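Local structure of Dye-decolorizing peroxidase (Irpex lacteus, 7D8M) at residues D138-F143 with W147-D152. The protein probably reduces peroxides with a bound heme b while oxidising dyes and other substrates. Sequence-based numbering, arbitrary orientation.
Sequences DLNAKF and WTIVYD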
ATOM      1  N   ASP A 138       1.125  20.009  18.546  1.00 30.43           N
ATOM      2  CA  ASP A 138       1.336  19.497  19.895  1.00 31.81           C
ATOM      3  C   ASP A 138       2.614  18.673  19.981  1.00 32.72           C
ATOM      4  O   ASP A 138       3.375  18.791  20.950  1.00 28.36           O
ATOM      5  CB  ASP A 138       0.128  18.662  20.326  1.00 30.44           C
ATOM      6  CG  ASP A 138       0.330  17.996  21.669  1.00 38.02           C
ATOM      7  OD1 ASP A 138       0.682  18.716  22.630  1.00 39.89           O
ATOM      8  OD2 ASP A 138       0.131  16.761  21.768  1.00 40.44           O
ATOM      9  N   LEU A 139       2.862  17.823  18.978  1.00 27.99           N
ATOM     10  CA  LEU A 139       4.111  17.072  18.956  1.00 28.17           C
ATOM     11  C   LEU A 139       5.304  18.019  18.881  1.00 27.78           C
ATOM     12  O   LEU A 139       6.293  17.839  19.601  1.00 27.90           O
ATOM     13  CB  LEU A 139       4.115  16.078  17.782  1.00 24.57           C
ATOM     14  CG  LEU A 139       3.178  14.865  17.858  1.00 30.13           C
ATOM     15  CD1 LEU A 139       3.079  14.110  16.501  1.00 28.85           C
ATOM     16  CD2 LEU A 139       3.613  13.915  18.950  1.00 28.48           C
ATOM     17  N   ASN A 140       5.217  19.048  18.034  1.00 28.21           N
ATOM     18  CA  ASN A 140       6.307  20.009  17.922  1.00 28.60           C
ATOM     19  C   ASN A 140       6.583  20.685  19.258  1.00 34.75           C
ATOM     20  O   ASN A 140       7.745  20.912  19.618  1.00 32.17           O
ATOM     21  CB  ASN A 140       5.970  21.063  16.869  1.00 33.48           C
ATOM     22  CG  ASN A 140       6.529  20.723  15.502  1.00 40.12           C
ATOM     23  OD1 ASN A 140       7.538  20.021  15.385  1.00 41.05           O
ATOM     24  ND2 ASN A 140       5.880  21.230  14.455  1.00 40.58           N
ATOM     25  N   ALA A 141       5.525  21.020  20.000  1.00 29.84           N
ATOM     26  CA  ALA A 141       5.691  21.728  21.266  1.00 35.66           C
ATOM     27  C   ALA A 141       6.371  20.845  22.303  1.00 34.35           C
ATOM     28  O   ALA A 141       7.257  21.307  23.031  1.00 33.03           O
ATOM     29  CB  ALA A 141       4.332  22.207  21.783  1.00 32.90           C
ATOM     30  N   LYS A 142       5.977  19.565  22.369  1.00 30.96           N
ATOM     31  CA  LYS A 142       6.515  18.657  23.374  1.00 31.19           C
ATOM     32  C   LYS A 142       7.938  18.222  23.041  1.00 33.82           C
ATOM     33  O   LYS A 142       8.788  18.159  23.933  1.00 28.12           O
ATOM     34  CB  LYS A 142       5.614  17.431  23.520  1.00 28.29           C
ATOM     35  CG  LYS A 142       4.191  17.713  23.949  1.00 31.10           C
ATOM     36  CD  LYS A 142       3.523  16.411  24.374  1.00 33.84           C
ATOM     37  CE  LYS A 142       2.013  16.516  24.419  1.00 38.44           C
ATOM     38  NZ  LYS A 142       1.536  17.581  25.338  1.00 37.75           N
ATOM     39  N   PHE A 143       8.220  17.900  21.772  1.00 28.74           N
ATOM     40  CA  PHE A 143       9.577  17.490  21.431  1.00 26.33           C
ATOM     41  C   PHE A 143      10.530  18.673  21.436  1.00 29.69           C
ATOM     42  O   PHE A 143      11.697  18.531  21.817  1.00 35.78           O
ATOM     43  CB  PHE A 143       9.600  16.788  20.064  1.00 27.64           C
ATOM     44  CG  PHE A 143       9.125  15.361  20.114  1.00 28.56           C
ATOM     45  CD1 PHE A 143       9.774  14.429  20.912  1.00 27.87           C
ATOM     46  CD2 PHE A 143       8.025  14.953  19.371  1.00 27.32           C
ATOM     47  CE1 PHE A 143       9.338  13.114  20.977  1.00 26.09           C
ATOM     48  CE2 PHE A 143       7.587  13.642  19.420  1.00 26.77           C
ATOM     49  CZ  PHE A 143       8.240  12.720  20.223  1.00 30.63           C
ATOM     50  N   TRP A 147      13.689  16.955  18.178  1.00 29.31           N
ATOM     51  CA  TRP A 147      13.501  16.377  16.852  1.00 30.59           C
ATOM     52  C   TRP A 147      13.477  17.480  15.807  1.00 29.64           C
ATOM     53  O   TRP A 147      13.425  18.670  16.122  1.00 30.24           O
ATOM     54  CB  TRP A 147      12.214  15.539  16.789  1.00 26.98           C
ATOM     55  CG  TRP A 147      10.926  16.331  16.641  1.00 27.96           C
ATOM     56  CD1 TRP A 147      10.737  17.673  16.864  1.00 27.43           C
ATOM     57  CD2 TRP A 147       9.651  15.812  16.244  1.00 31.57           C
ATOM     58  NE1 TRP A 147       9.431  18.016  16.612  1.00 28.44           N
ATOM     59  CE2 TRP A 147       8.742  16.892  16.235  1.00 31.50           C
ATOM     60  CE3 TRP A 147       9.194  14.540  15.875  1.00 29.48           C
ATOM     61  CZ2 TRP A 147       7.403  16.735  15.879  1.00 29.12           C
ATOM     62  CZ3 TRP A 147       7.859  14.386  15.531  1.00 28.37           C
ATOM     63  CH2 TRP A 147       6.982  15.474  15.530  1.00 28.40           C
ATOM     64  N   THR A 148      13.499  17.069  14.546  1.00 29.89           N
ATOM     65  CA  THR A 148      13.241  17.949  13.421  1.00 29.65           C
ATOM     66  C   THR A 148      12.248  17.244  12.510  1.00 31.02           C
ATOM     67  O   THR A 148      12.447  16.075  12.173  1.00 27.25           O
ATOM     68  CB  THR A 148      14.528  18.266  12.645  1.00 35.41           C
ATOM     69  OG1 THR A 148      15.474  18.890  13.523  1.00 34.49           O
ATOM     70  CG2 THR A 148      14.238  19.200  11.470  1.00 27.26           C
ATOM     71  N   ILE A 149      11.170  17.925  12.150  1.00 30.09           N
ATOM     72  CA  ILE A 149      10.293  17.406  11.109  1.00 31.05           C
ATOM     73  C   ILE A 149      10.976  17.666   9.776  1.00 29.66           C
ATOM     74  O   ILE A 149      11.261  18.816   9.430  1.00 31.44           O
ATOM     75  CB  ILE A 149       8.903  18.052  11.163  1.00 29.14           C
ATOM     76  CG1 ILE A 149       8.165  17.578  12.415  1.00 32.56           C
ATOM     77  CG2 ILE A 149       8.109  17.711   9.872  1.00 25.48           C
ATOM     78  CD1 ILE A 149       6.924  18.397  12.766  1.00 31.86           C
ATOM     79  N   VAL A 150      11.282  16.595   9.050  1.00 27.26           N
ATOM     80  CA  VAL A 150      11.977  16.723   7.777  1.00 30.13           C
ATOM     81  C   VAL A 150      11.027  16.657   6.586  1.00 31.08           C
ATOM     82  O   VAL A 150      11.416  17.054   5.479  1.00 31.57           O
ATOM     83  CB  VAL A 150      13.083  15.654   7.647  1.00 27.36           C
ATOM     84  CG1 VAL A 150      14.067  15.766   8.829  1.00 28.82           C
ATOM     85  CG2 VAL A 150      12.479  14.276   7.616  1.00 25.61           C
ATOM     86  N   TYR A 151       9.796  16.187   6.778  1.00 28.62           N
ATOM     87  CA  TYR A 151       8.826  16.124   5.692  1.00 28.07           C
ATOM     88  C   TYR A 151       7.443  15.976   6.300  1.00 28.09           C
ATOM     89  O   TYR A 151       7.244  15.122   7.168  1.00 25.20           O
ATOM     90  CB  TYR A 151       9.121  14.954   4.747  1.00 27.11           C
ATOM     91  CG  TYR A 151       8.288  14.986   3.487  1.00 31.10           C
ATOM     92  CD1 TYR A 151       8.208  16.144   2.717  1.00 35.57           C
ATOM     93  CD2 TYR A 151       7.580  13.868   3.067  1.00 29.80           C
ATOM     94  CE1 TYR A 151       7.448  16.184   1.559  1.00 37.78           C
ATOM     95  CE2 TYR A 151       6.816  13.899   1.913  1.00 31.85           C
ATOM     96  CZ  TYR A 151       6.756  15.060   1.165  1.00 32.74           C
ATOM     97  OH  TYR A 151       5.995  15.103   0.025  1.00 34.84           O
ATOM     98  N   ASP A 152       6.495  16.790   5.842  1.00 29.55           N
ATOM     99  CA  ASP A 152       5.156  16.859   6.435  1.00 31.52           C
ATOM    100  C   ASP A 152       4.143  16.772   5.298  1.00 31.15           C
ATOM    101  O   ASP A 152       3.921  17.756   4.589  1.00 32.46           O
ATOM    102  CB  ASP A 152       4.998  18.149   7.239  1.00 34.09           C
ATOM    103  CG  ASP A 152       3.760  18.155   8.122  1.00 36.89           C
ATOM    104  OD1 ASP A 152       2.787  17.463   7.788  1.00 33.51           O
ATOM    105  OD2 ASP A 152       3.756  18.873   9.153  1.00 35.29           O
TER
HETATM  106  O   HOH W   1       9.863  21.079  17.423  1.00 41.76           O
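Trp147, the first residue of strand 147-156, lays its indole against the last turn of helix 129-143, where Phe143, Asn140 and Leu139 receive it. CB carries the ring on a chi1 of 79°, with CG tucked in between N and C of its own backbone, and this swings the indole back toward the helix that precedes it. Trp147 CD1 comes first to Phe143 CB, at 3.5 Å; that methylene sits almost straight above the five-membered ring of Trp147, 3.6 Å from its centroid, a CH-pi contact. Next along the pyrrole edge is Trp147 NE1, which gives a weak, bent hydrogen bond (3.0 Å) to Asn140 OD1; the amide and the indole stand steeply against each other, their planes 75° apart. The same N-H also has water 1, in the ring plane, as an acceptor, and water 1 lies within hydrogen-bonding distance of Asn140 O and probably donates to it. One N-H is thus shared between the amide oxygen, weakly, and water 1.

Helix and strand run roughly antiparallel here, joined by a three-residue loop, and form the last alpha-beta step of the ferredoxin-like dimeric alpha+beta barrel domain, with strand 147-156 at the edge of its four-stranded antiparallel sheet beside strand 24-32.

Further round, CD2 and CE3 of Trp147 pass under Phe143 CD2, the two rings meeting obliquely with planes at 35°, while Phe143 itself stacks on Phe38 of helix 35-49. The far corner, Trp147 CH2, meets Leu139 CB at 3.7 Å. On the indole face opposite Phe143, Ile149 CG1 packs nearer the ring's border than its middle, and Ile149 CD1 sits beside the oxygen and nitrogen end of the Asn140 amide, close to Asn140 OD1.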